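Local atomic coordinates of 450aa long hypothetical fmu protein (Pyrococcus horikoshii, PDB entry 2YXL), a protein that probably methylates cytosine at C5 in RNA, with S-adenosyl-L-methionine as methyl donor, as an archaeal relative of the bacterial Fmu/RsmB enzymes. Residues D68-I71 and K72-G76; V75-P79 and L80-P84; L194-V198 and E199-G203; D302-R306 and M307-I311. All coordinates share one frame; numbering follows the deposited sequence.

Interaction 1: D68-I71 and K72-G76; sequences DKVI and KEIVG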
loop_
_atom_site.group_PDB
_atom_site.type_symbol
_atom_site.label_atom_id
_atom_site.label_comp_id
_atom_site.label_asym_id
_atom_site.label_seq_id
_atom_site.Cartn_x
_atom_site.Cartn_y
_atom_site.Cartn_z
ATOM N N ASP A 68 -2.875 -18.815 -9.285
ATOM C CA ASP A 68 -1.659 -19.392 -9.865
ATOM C C ASP A 68 -1.589 -20.911 -9.699
ATOM O O ASP A 68 -1.218 -21.614 -10.640
ATOM C CB ASP A 68 -0.401 -18.727 -9.285
ATOM C CG ASP A 68 -0.206 -17.285 -9.772
ATOM O OD1 ASP A 68 -0.966 -16.822 -10.658
ATOM O OD2 ASP A 68 0.717 -16.610 -9.263
ATOM N N LYS A 69 -1.957 -21.412 -8.517
ATOM C CA LYS A 69 -2.027 -22.861 -8.277
ATOM C C LYS A 69 -3.002 -23.563 -9.221
ATOM O O LYS A 69 -2.748 -24.693 -9.642
ATOM C CB LYS A 69 -2.407 -23.177 -6.830
ATOM C CG LYS A 69 -1.285 -22.984 -5.826
ATOM C CD LYS A 69 -1.634 -23.617 -4.480
ATOM C CE LYS A 69 -0.854 -22.975 -3.337
ATOM N NZ LYS A 69 0.625 -23.102 -3.502
ATOM N N VAL A 70 -4.109 -22.894 -9.543
ATOM C CA VAL A 70 -5.076 -23.412 -10.510
ATOM C C VAL A 70 -4.474 -23.429 -11.915
ATOM O O VAL A 70 -4.599 -24.421 -12.640
ATOM C CB VAL A 70 -6.408 -22.606 -10.499
ATOM C CG1 VAL A 70 -7.294 -22.993 -11.685
ATOM C CG2 VAL A 70 -7.153 -22.811 -9.181
ATOM N N ILE A 71 -3.813 -22.333 -12.288
ATOM C CA ILE A 71 -3.141 -22.240 -13.586
ATOM C C ILE A 71 -2.124 -23.370 -13.758
ATOM O O ILE A 71 -2.058 -23.983 -14.823
ATOM C CB ILE A 71 -2.495 -20.847 -13.821
ATOM C CG1 ILE A 71 -3.584 -19.768 -13.893
ATOM C CG2 ILE A 71 -1.660 -20.842 -15.102
ATOM C CD1 ILE A 71 -3.067 -18.337 -13.866
ATOM N N LYS A 72 -1.369 -23.664 -12.701
ATOM C CA LYS A 72 -0.391 -24.755 -12.725
ATOM C C LYS A 72 -1.036 -26.126 -12.964
ATOM O O LYS A 72 -0.481 -26.953 -13.686
ATOM C CB LYS A 72 0.454 -24.770 -11.444
ATOM C CG LYS A 72 1.546 -25.838 -11.440
ATOM C CD LYS A 72 2.339 -25.842 -10.146
ATOM C CE LYS A 72 3.342 -26.991 -10.140
ATOM N NZ LYS A 72 4.294 -26.878 -8.997
ATOM N N GLU A 73 -2.201 -26.357 -12.364
ATOM C CA GLU A 73 -2.935 -27.608 -12.547
ATOM C C GLU A 73 -3.384 -27.780 -13.994
ATOM O O GLU A 73 -3.285 -28.873 -14.556
ATOM C CB GLU A 73 -4.157 -27.669 -11.622
ATOM C CG GLU A 73 -3.832 -27.820 -10.144
ATOM C CD GLU A 73 -5.077 -27.923 -9.266
ATOM O OE1 GLU A 73 -6.070 -28.562 -9.690
ATOM O OE2 GLU A 73 -5.057 -27.374 -8.141
ATOM N N ILE A 74 -3.868 -26.694 -14.589
ATOM C CA ILE A 74 -4.393 -26.720 -15.954
ATOM C C ILE A 74 -3.264 -26.764 -16.978
ATOM O O ILE A 74 -3.256 -27.615 -17.868
ATOM C CB ILE A 74 -5.326 -25.507 -16.223
ATOM C CG1 ILE A 74 -6.581 -25.593 -15.345
ATOM C CG2 ILE A 74 -5.697 -25.413 -17.707
ATOM C CD1 ILE A 74 -7.348 -24.288 -15.219
ATOM N N VAL A 75 -2.310 -25.849 -16.830
ATOM C CA VAL A 75 -1.234 -25.649 -17.800
ATOM C C VAL A 75 -0.097 -26.666 -17.657
ATOM O O VAL A 75 0.461 -27.112 -18.654
ATOM C CB VAL A 75 -0.693 -24.196 -17.713
ATOM C CG1 VAL A 75 0.677 -24.060 -18.358
ATOM C CG2 VAL A 75 -1.689 -23.229 -18.341
ATOM N N GLY A 76 0.243 -27.026 -16.421
ATOM C CA GLY A 76 1.319 -27.984 -16.165
ATOM C C GLY A 76 2.542 -27.398 -15.478
ATOM O O GLY A 76 3.338 -28.133 -14.892
#
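Lys72 N gives its hydrogen to Asp68 O at 2.9 Å and Val75 N to Ile71 O at 2.8 Å, the outer two of four consecutive i to i+4 bonds in the last turns of helix 47-75. Between them, Ile74 N meets Val70 O in the carbonyl plane at 3.1 Å, while Glu73 N reaches Lys69 O at 3.2 Å, tilted 32° from the plane of the Lys69 carbonyl. Side chains four apart run alongside each other. Val70 CG1 stands beside its own carbonyl carbon (chi1 169°) and touches Ile74 CD1 at 3.8 Å; one residue further on, Ile71 CG2 lies 4.0 Å from Val75 CG2. The helix is amphipathic, with Val70 and Ile71 buried and Lys69, Lys72 and Glu73 in solvent, as suits a member of an all-helical bundle, consistent with the NusB-like N-terminal domain of bacterial RsmB. Gly76, with positive phi, is the first residue to leave the helical conformation, its N still bonded to Lys72 O. Ile71 packs on Leu90 and Val94 of helix 84-99, Val75 on Tyr129 and Leu133 of helix 124-138. Both acids are engaged beyond this helix: Asp68 OD2 in a salt bridge with Arg91, Glu73 OE1 in a hydrogen bond with Tyr140 OH.

Interaction 2: V75-P79 and L80-P84; sequences VGVTP and LILDP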
loop_
_atom_site.group_PDB
_atom_site.type_symbol
_atom_site.label_atom_id
_atom_site.label_comp_id
_atom_site.label_asym_id
_atom_site.label_seq_id
_atom_site.Cartn_x
_atom_site.Cartn_y
_atom_site.Cartn_z
ATOM N N VAL A 75 -2.310 -25.849 -16.830
ATOM C CA VAL A 75 -1.234 -25.649 -17.800
ATOM C C VAL A 75 -0.097 -26.666 -17.657
ATOM O O VAL A 75 0.461 -27.112 -18.654
ATOM C CB VAL A 75 -0.693 -24.196 -17.713
ATOM C CG1 VAL A 75 0.677 -24.060 -18.358
ATOM C CG2 VAL A 75 -1.689 -23.229 -18.341
ATOM N N GLY A 76 0.243 -27.026 -16.421
ATOM C CA GLY A 76 1.319 -27.984 -16.165
ATOM C C GLY A 76 2.542 -27.398 -15.478
ATOM O O GLY A 76 3.338 -28.133 -14.892
ATOM N N VAL A 77 2.695 -26.076 -15.554
ATOM C CA VAL A 77 3.819 -25.372 -14.928
ATOM C C VAL A 77 3.347 -24.116 -14.202
ATOM O O VAL A 77 2.249 -23.618 -14.458
ATOM C CB VAL A 77 4.902 -24.958 -15.966
ATOM C CG1 VAL A 77 5.581 -26.186 -16.577
ATOM C CG2 VAL A 77 4.305 -24.063 -17.053
ATOM N N THR A 78 4.179 -23.595 -13.305
ATOM C CA THR A 78 3.908 -22.295 -12.698
ATOM C C THR A 78 3.735 -21.217 -13.780
ATOM O O THR A 78 4.475 -21.202 -14.766
ATOM C CB THR A 78 4.991 -21.874 -11.674
ATOM O OG1 THR A 78 4.731 -20.533 -11.240
ATOM C CG2 THR A 78 6.404 -21.951 -12.272
ATOM N N PRO A 79 2.727 -20.338 -13.622
ATOM C CA PRO A 79 2.556 -19.234 -14.575
ATOM C C PRO A 79 3.712 -18.234 -14.532
ATOM O O PRO A 79 3.825 -17.379 -15.414
ATOM C CB PRO A 79 1.262 -18.565 -14.109
ATOM C CG PRO A 79 1.137 -18.947 -12.667
ATOM C CD PRO A 79 1.679 -20.333 -12.582
ATOM N N LEU A 80 4.562 -18.351 -13.514
ATOM C CA LEU A 80 5.701 -17.447 -13.343
ATOM C C LEU A 80 6.772 -17.566 -14.430
ATOM O O LEU A 80 7.474 -16.593 -14.691
ATOM C CB LEU A 80 6.308 -17.587 -11.937
ATOM C CG LEU A 80 5.844 -16.622 -10.825
ATOM C CD1 LEU A 80 4.383 -16.183 -10.944
ATOM C CD2 LEU A 80 6.107 -17.211 -9.436
ATOM N N ILE A 81 6.880 -18.731 -15.075
ATOM C CA ILE A 81 7.851 -18.918 -16.173
ATOM C C ILE A 81 7.315 -18.473 -17.537
ATOM O O ILE A 81 8.052 -18.444 -18.526
ATOM C CB ILE A 81 8.382 -20.383 -16.289
ATOM C CG1 ILE A 81 7.265 -21.345 -16.714
ATOM C CG2 ILE A 81 9.084 -20.821 -14.998
ATOM C CD1 ILE A 81 7.769 -22.615 -17.377
ATOM N N LEU A 82 6.031 -18.137 -17.575
ATOM C CA LEU A 82 5.348 -17.724 -18.790
ATOM C C LEU A 82 5.525 -16.229 -19.062
ATOM O O LEU A 82 5.879 -15.461 -18.165
ATOM C CB LEU A 82 3.856 -18.058 -18.663
ATOM C CG LEU A 82 3.228 -19.359 -19.194
ATOM C CD1 LEU A 82 4.171 -20.550 -19.288
ATOM C CD2 LEU A 82 1.999 -19.706 -18.366
ATOM N N ASP A 83 5.280 -15.836 -20.312
ATOM C CA ASP A 83 5.227 -14.432 -20.742
ATOM C C ASP A 83 4.235 -13.622 -19.882
ATOM O O ASP A 83 3.167 -14.133 -19.532
ATOM C CB ASP A 83 4.846 -14.381 -22.231
ATOM C CG ASP A 83 4.415 -12.995 -22.692
ATOM O OD1 ASP A 83 3.233 -12.640 -22.479
ATOM O OD2 ASP A 83 5.250 -12.270 -23.283
ATOM N N PRO A 84 4.583 -12.356 -19.554
ATOM C CA PRO A 84 3.793 -11.514 -18.639
ATOM C C PRO A 84 2.354 -11.249 -19.100
ATOM O O PRO A 84 1.447 -11.167 -18.260
ATOM C CB PRO A 84 4.569 -10.192 -18.606
ATOM C CG PRO A 84 5.911 -10.501 -19.115
ATOM C CD PRO A 84 5.769 -11.639 -20.064
#
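Val77 turns its CG2 onto the end of Ile81, 3.8 Å from CD1, the two side chains crossing at about a right angle; the same methyl lies 4.2 Å from Leu82 CD1. Ile81 can meet it because its CG1 sits between its own backbone N and carbonyl carbon (chi1 67°), folded back toward the preceding residues. Next, Thr78 uses both of its oxygens. Its OG1 accepts the backbone N of Leu80 at 3.2 Å in a fairly straight bond (163° at the hydrogen), which makes an ST turn, and its O takes a weak bond from Ile81 N at 3.5 Å. On the other branch, Thr78 CG2 rests 4.0 Å from Ile81 CG2. Pro79 then opens a short 3-10 turn. Its O receives Leu82 N at 3.2 Å, from above the carbonyl plane and not on a lone pair, and Leu82 CD2 lies 3.9 Å from Pro79 CA. Arg87 NH2 bonds to both Pro79 O and Leu82 O, and Asp83, the N-cap of helix 84-99, receives Leu86 N on OD1. This surface loop turns the chain from helix 47-75 into helix 84-99: Pro79 packs against Asp68 and Ile71 of the first, Leu82 against Leu90 of the second.

Interaction 3: L194-V198 and E199-G203; sequences LKANV and EEVIG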
loop_
_atom_site.group_PDB
_atom_site.type_symbol
_atom_site.label_atom_id
_atom_site.label_comp_id
_atom_site.label_asym_id
_atom_site.label_seq_id
_atom_site.Cartn_x
_atom_site.Cartn_y
_atom_site.Cartn_z
ATOM N N LEU A 194 -2.359 23.732 5.002
ATOM C CA LEU A 194 -1.521 24.831 4.550
ATOM C C LEU A 194 -2.124 25.548 3.338
ATOM O O LEU A 194 -1.742 26.678 3.026
ATOM C CB LEU A 194 -0.134 24.286 4.207
ATOM C CG LEU A 194 1.109 25.099 4.556
ATOM C CD1 LEU A 194 2.242 24.152 4.927
ATOM C CD2 LEU A 194 1.512 26.014 3.407
ATOM N N LYS A 195 -3.075 24.895 2.670
ATOM C CA LYS A 195 -3.632 25.407 1.417
ATOM C C LYS A 195 -5.167 25.339 1.345
ATOM O O LYS A 195 -5.777 25.966 0.476
ATOM C CB LYS A 195 -2.995 24.671 0.231
ATOM C CG LYS A 195 -3.024 25.435 -1.087
ATOM C CD LYS A 195 -2.059 24.836 -2.098
ATOM C CE LYS A 195 -0.713 25.544 -2.096
ATOM N NZ LYS A 195 -0.765 26.830 -2.846
ATOM N N ALA A 196 -5.781 24.586 2.256
ATOM C CA ALA A 196 -7.240 24.417 2.289
ATOM C C ALA A 196 -7.723 24.016 3.683
ATOM O O ALA A 196 -6.924 23.586 4.517
ATOM C CB ALA A 196 -7.674 23.373 1.265
ATOM N N ASN A 197 -9.023 24.158 3.934
ATOM C CA ASN A 197 -9.622 23.617 5.157
ATOM C C ASN A 197 -10.590 22.469 4.862
ATOM O O ASN A 197 -11.081 22.335 3.738
ATOM C CB ASN A 197 -10.285 24.714 6.000
ATOM C CG ASN A 197 -11.692 25.030 5.551
ATOM O OD1 ASN A 197 -11.899 25.787 4.603
ATOM N ND2 ASN A 197 -12.674 24.462 6.243
ATOM N N VAL A 198 -10.863 21.658 5.884
ATOM C CA VAL A 198 -11.588 20.391 5.734
ATOM C C VAL A 198 -12.982 20.524 5.105
ATOM O O VAL A 198 -13.274 19.872 4.095
ATOM C CB VAL A 198 -11.670 19.619 7.076
ATOM C CG1 VAL A 198 -12.342 18.269 6.880
ATOM C CG2 VAL A 198 -10.278 19.427 7.665
ATOM N N GLU A 199 -13.831 21.365 5.696
ATOM C CA GLU A 199 -15.217 21.521 5.240
ATOM C C GLU A 199 -15.308 21.980 3.784
ATOM O O GLU A 199 -16.160 21.506 3.029
ATOM C CB GLU A 199 -15.996 22.478 6.153
ATOM C CG GLU A 199 -16.402 21.887 7.510
ATOM C CD GLU A 199 -17.327 20.679 7.396
ATOM O OE1 GLU A 199 -17.104 19.694 8.134
ATOM O OE2 GLU A 199 -18.271 20.706 6.572
ATOM N N GLU A 200 -14.425 22.901 3.406
ATOM C CA GLU A 200 -14.319 23.389 2.032
ATOM C C GLU A 200 -14.036 22.236 1.065
ATOM O O GLU A 200 -14.646 22.154 -0.006
ATOM C CB GLU A 200 -13.222 24.457 1.950
ATOM C CG GLU A 200 -12.812 24.884 0.543
ATOM C CD GLU A 200 -11.350 25.312 0.461
ATOM O OE1 GLU A 200 -11.012 26.106 -0.442
ATOM O OE2 GLU A 200 -10.538 24.853 1.297
ATOM N N VAL A 201 -13.120 21.349 1.457
ATOM C CA VAL A 201 -12.785 20.158 0.673
ATOM C C VAL A 201 -13.964 19.181 0.617
ATOM O O VAL A 201 -14.322 18.701 -0.461
ATOM C CB VAL A 201 -11.507 19.457 1.211
ATOM C CG1 VAL A 201 -11.320 18.084 0.574
ATOM C CG2 VAL A 201 -10.278 20.324 0.973
ATOM N N ILE A 202 -14.564 18.901 1.775
ATOM C CA ILE A 202 -15.748 18.038 1.860
ATOM C C ILE A 202 -16.857 18.517 0.914
ATOM O O ILE A 202 -17.424 17.720 0.162
ATOM C CB ILE A 202 -16.281 17.925 3.318
ATOM C CG1 ILE A 202 -15.299 17.125 4.184
ATOM C CG2 ILE A 202 -17.678 17.289 3.352
ATOM C CD1 ILE A 202 -15.680 17.042 5.653
ATOM N N GLY A 203 -17.143 19.819 0.948
ATOM C CA GLY A 203 -18.139 20.431 0.065
ATOM C C GLY A 203 -17.835 20.266 -1.415
ATOM O O GLY A 203 -18.730 19.961 -2.205
#
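Val198 O takes the backbone N of Ile202 at 2.8 Å, nearly straight (171° at the hydrogen), and Asn197 O takes Val201 N at 3.2 Å in the carbonyl plane, so the first turn of helix 198-207 is closed by two i to i+4 bonds. Asn197 is the N-cap. Its backbone N is bound by the side chain three residues on: Glu200 OE2 accepts it at 3.1 Å, nearly along the C-O axis of the carboxylate. This is the glutamate half of a capping box. Glu200 gets there by an extended chain whose CG stands anti to the backbone N (chi1 169°), and its other oxygen, OE1, has a long, weak ion pair with Lys240. Negative charge at this end would also be expected to suit the helix dipole. Across the same end, Ala196 CB and Val201 CG2 meet at 4.0 Å, spanning the cap from the residue before it to the fourth after it, the positions of a hydrophobic staple. Next along the helix, Val198 CG1 touches Ile202 CD1 at 3.8 Å. An alanine in place of Ile202 has no CD1, and would probably leave Val198 CG1 without its neighbour and a gap beside it. The helix lies against the antiparallel sheet of the ferredoxin-like domain, where Val198, Val201 and Ile202 all pack on Leu222 of strand 221-225.

Interaction 4: D302-R306 and M307-I311; sequences DFVKR and MGIKI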
loop_
_atom_site.group_PDB
_atom_site.type_symbol
_atom_site.label_atom_id
_atom_site.label_comp_id
_atom_site.label_asym_id
_atom_site.label_seq_id
_atom_site.Cartn_x
_atom_site.Cartn_y
_atom_site.Cartn_z
ATOM N N ASP A 302 7.300 16.970 -6.656
ATOM C CA ASP A 302 6.036 17.364 -7.280
ATOM C C ASP A 302 4.979 17.746 -6.246
ATOM O O ASP A 302 4.264 18.731 -6.426
ATOM C CB ASP A 302 5.504 16.256 -8.194
ATOM C CG ASP A 302 6.203 16.216 -9.541
ATOM O OD1 ASP A 302 6.129 15.164 -10.214
ATOM O OD2 ASP A 302 6.821 17.232 -9.936
ATOM N N PHE A 303 4.889 16.966 -5.168
ATOM C CA PHE A 303 3.961 17.251 -4.071
ATOM C C PHE A 303 4.333 18.535 -3.327
ATOM O O PHE A 303 3.485 19.405 -3.126
ATOM C CB PHE A 303 3.885 16.074 -3.084
ATOM C CG PHE A 303 2.996 14.942 -3.537
ATOM C CD1 PHE A 303 3.520 13.670 -3.738
ATOM C CD2 PHE A 303 1.634 15.143 -3.744
ATOM C CE1 PHE A 303 2.706 12.615 -4.149
ATOM C CE2 PHE A 303 0.813 14.095 -4.155
ATOM C CZ PHE A 303 1.353 12.829 -4.359
ATOM N N VAL A 304 5.603 18.646 -2.936
ATOM C CA VAL A 304 6.101 19.777 -2.148
ATOM C C VAL A 304 5.717 21.146 -2.728
ATOM O O VAL A 304 5.126 21.971 -2.026
ATOM C CB VAL A 304 7.636 19.656 -1.890
ATOM C CG1 VAL A 304 8.287 21.015 -1.634
ATOM C CG2 VAL A 304 7.898 18.717 -0.723
ATOM N N LYS A 305 6.025 21.375 -4.004
ATOM C CA LYS A 305 5.748 22.672 -4.632
ATOM C C LYS A 305 4.259 22.893 -4.922
ATOM O O LYS A 305 3.760 24.015 -4.806
ATOM C CB LYS A 305 6.627 22.900 -5.876
ATOM C CG LYS A 305 6.471 21.885 -7.017
ATOM C CD LYS A 305 5.527 22.375 -8.121
ATOM C CE LYS A 305 6.112 23.543 -8.920
ATOM N NZ LYS A 305 7.329 23.169 -9.695
ATOM N N ARG A 306 3.562 21.817 -5.285
ATOM C CA ARG A 306 2.128 21.859 -5.570
ATOM C C ARG A 306 1.316 22.127 -4.300
ATOM O O ARG A 306 0.284 22.798 -4.346
ATOM C CB ARG A 306 1.693 20.556 -6.254
ATOM C CG ARG A 306 0.191 20.362 -6.453
ATOM C CD ARG A 306 -0.138 19.648 -7.768
ATOM N NE ARG A 306 0.855 18.643 -8.157
ATOM C CZ ARG A 306 0.818 17.358 -7.813
ATOM N NH1 ARG A 306 -0.166 16.889 -7.056
ATOM N NH2 ARG A 306 1.775 16.537 -8.226
ATOM N N MET A 307 1.805 21.614 -3.172
ATOM C CA MET A 307 1.155 21.800 -1.875
ATOM C C MET A 307 1.649 23.050 -1.137
ATOM O O MET A 307 1.245 23.312 0.001
ATOM C CB MET A 307 1.329 20.551 -1.004
ATOM C CG MET A 307 0.602 19.323 -1.539
ATOM S SD MET A 307 0.992 17.808 -0.646
ATOM C CE MET A 307 0.078 18.054 0.877
ATOM N N GLY A 308 2.518 23.819 -1.792
ATOM C CA GLY A 308 3.005 25.088 -1.251
ATOM C C GLY A 308 4.035 24.973 -0.141
ATOM O O GLY A 308 4.284 25.944 0.580
ATOM N N ILE A 309 4.630 23.791 0.001
ATOM C CA ILE A 309 5.711 23.570 0.963
ATOM C C ILE A 309 6.989 24.239 0.447
ATOM O O ILE A 309 7.284 24.186 -0.750
ATOM C CB ILE A 309 5.982 22.057 1.200
ATOM C CG1 ILE A 309 4.674 21.246 1.323
ATOM C CG2 ILE A 309 6.927 21.849 2.389
ATOM C CD1 ILE A 309 3.803 21.569 2.534
ATOM N N LYS A 310 7.737 24.864 1.354
ATOM C CA LYS A 310 8.943 25.605 0.978
ATOM C C LYS A 310 10.142 25.399 1.915
ATOM O O LYS A 310 11.194 26.016 1.731
ATOM C CB LYS A 310 8.623 27.101 0.820
ATOM C CG LYS A 310 7.961 27.750 2.027
ATOM C CD LYS A 310 7.605 29.200 1.738
ATOM C CE LYS A 310 6.983 29.873 2.951
ATOM N NZ LYS A 310 6.707 31.314 2.695
ATOM N N ILE A 311 9.985 24.520 2.902
ATOM C CA ILE A 311 11.022 24.298 3.914
ATOM C C ILE A 311 11.700 22.928 3.811
ATOM O O ILE A 311 12.463 22.537 4.699
ATOM C CB ILE A 311 10.470 24.484 5.352
ATOM C CG1 ILE A 311 9.358 23.469 5.643
ATOM C CG2 ILE A 311 9.998 25.925 5.563
ATOM C CD1 ILE A 311 9.191 23.143 7.111
#
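Met307 N reaches back to Phe303 O at 2.8 Å, the final i to i+4 bond of helix 294-306, and Ile309 N reaches Val304 O at 2.8 Å, a bond spanning five residues. Both donors sit close to the C=O direction, though the Ile309 bond is bent at the hydrogen (135°). Between them, Gly308 N makes a weak bond to Lys305 O at 3.3 Å. The apolar contacts fall on two sides. Val304 CG1 packs on Ile309 CB at 3.8 Å, the side chains crossing at about a right angle, a touch that lays the chain just past the helix against its final turn. Phe303 and Met307 instead run side by side: SD of Met307 lies 4.1 Å from Phe303 CD2 and 5.3 Å from the ring centroid, an oblique Met-aromatic contact. With CG anti to its own carbonyl carbon (chi1 -66°), the Met307 chain is laid alongside Phe303; it is buried, with Ile242 of strand 241-243 and Thr275 of helix 272-280 as further neighbours. A serine in place of Met307 has no thioether, which is likely to leave the Phe303 ring without its sulfur neighbour and the space toward Ile242 and Thr275 poorly filled. Phe303 in turn lies about 5 Å, side chain to side chain, from Pro270, a predicted S-adenosyl-L-methionine-binding residue, and its side chain about 8 Å from the bound sinefungin. With Gly308 at positive phi, the arrangement is a Schellman motif, ending the helix of a beta-alpha-beta crossover between parallel strands 286-290 and 312-315 of the Rossmann-like methyltransferase domain.

Interactions 1 and 2 follow each other along one helical hairpin and share Val75 and Gly76; they also touch where Lys72 CB of the first lies 3.7 Å from Val77 O of the second. Interaction 1 is partly buried and aliphatic, whereas interaction 2 is a surface loop in which a threonine hydroxyl joins the backbone bonds. Interactions 3 and 4 lie on the opposite side of the chain's centre, about 17 Å apart centre to centre and both partly buried. They belong to different domains and touch, Leu194 CD1 resting on Ile309 CD1 at 3.9 Å. Interaction 3 begins a helix, with a carboxylate at its cap; interactions 1 and 4 end helices at a glycine, and interaction 4 alone adds sulfur and an aromatic ring near the cofactor pocket.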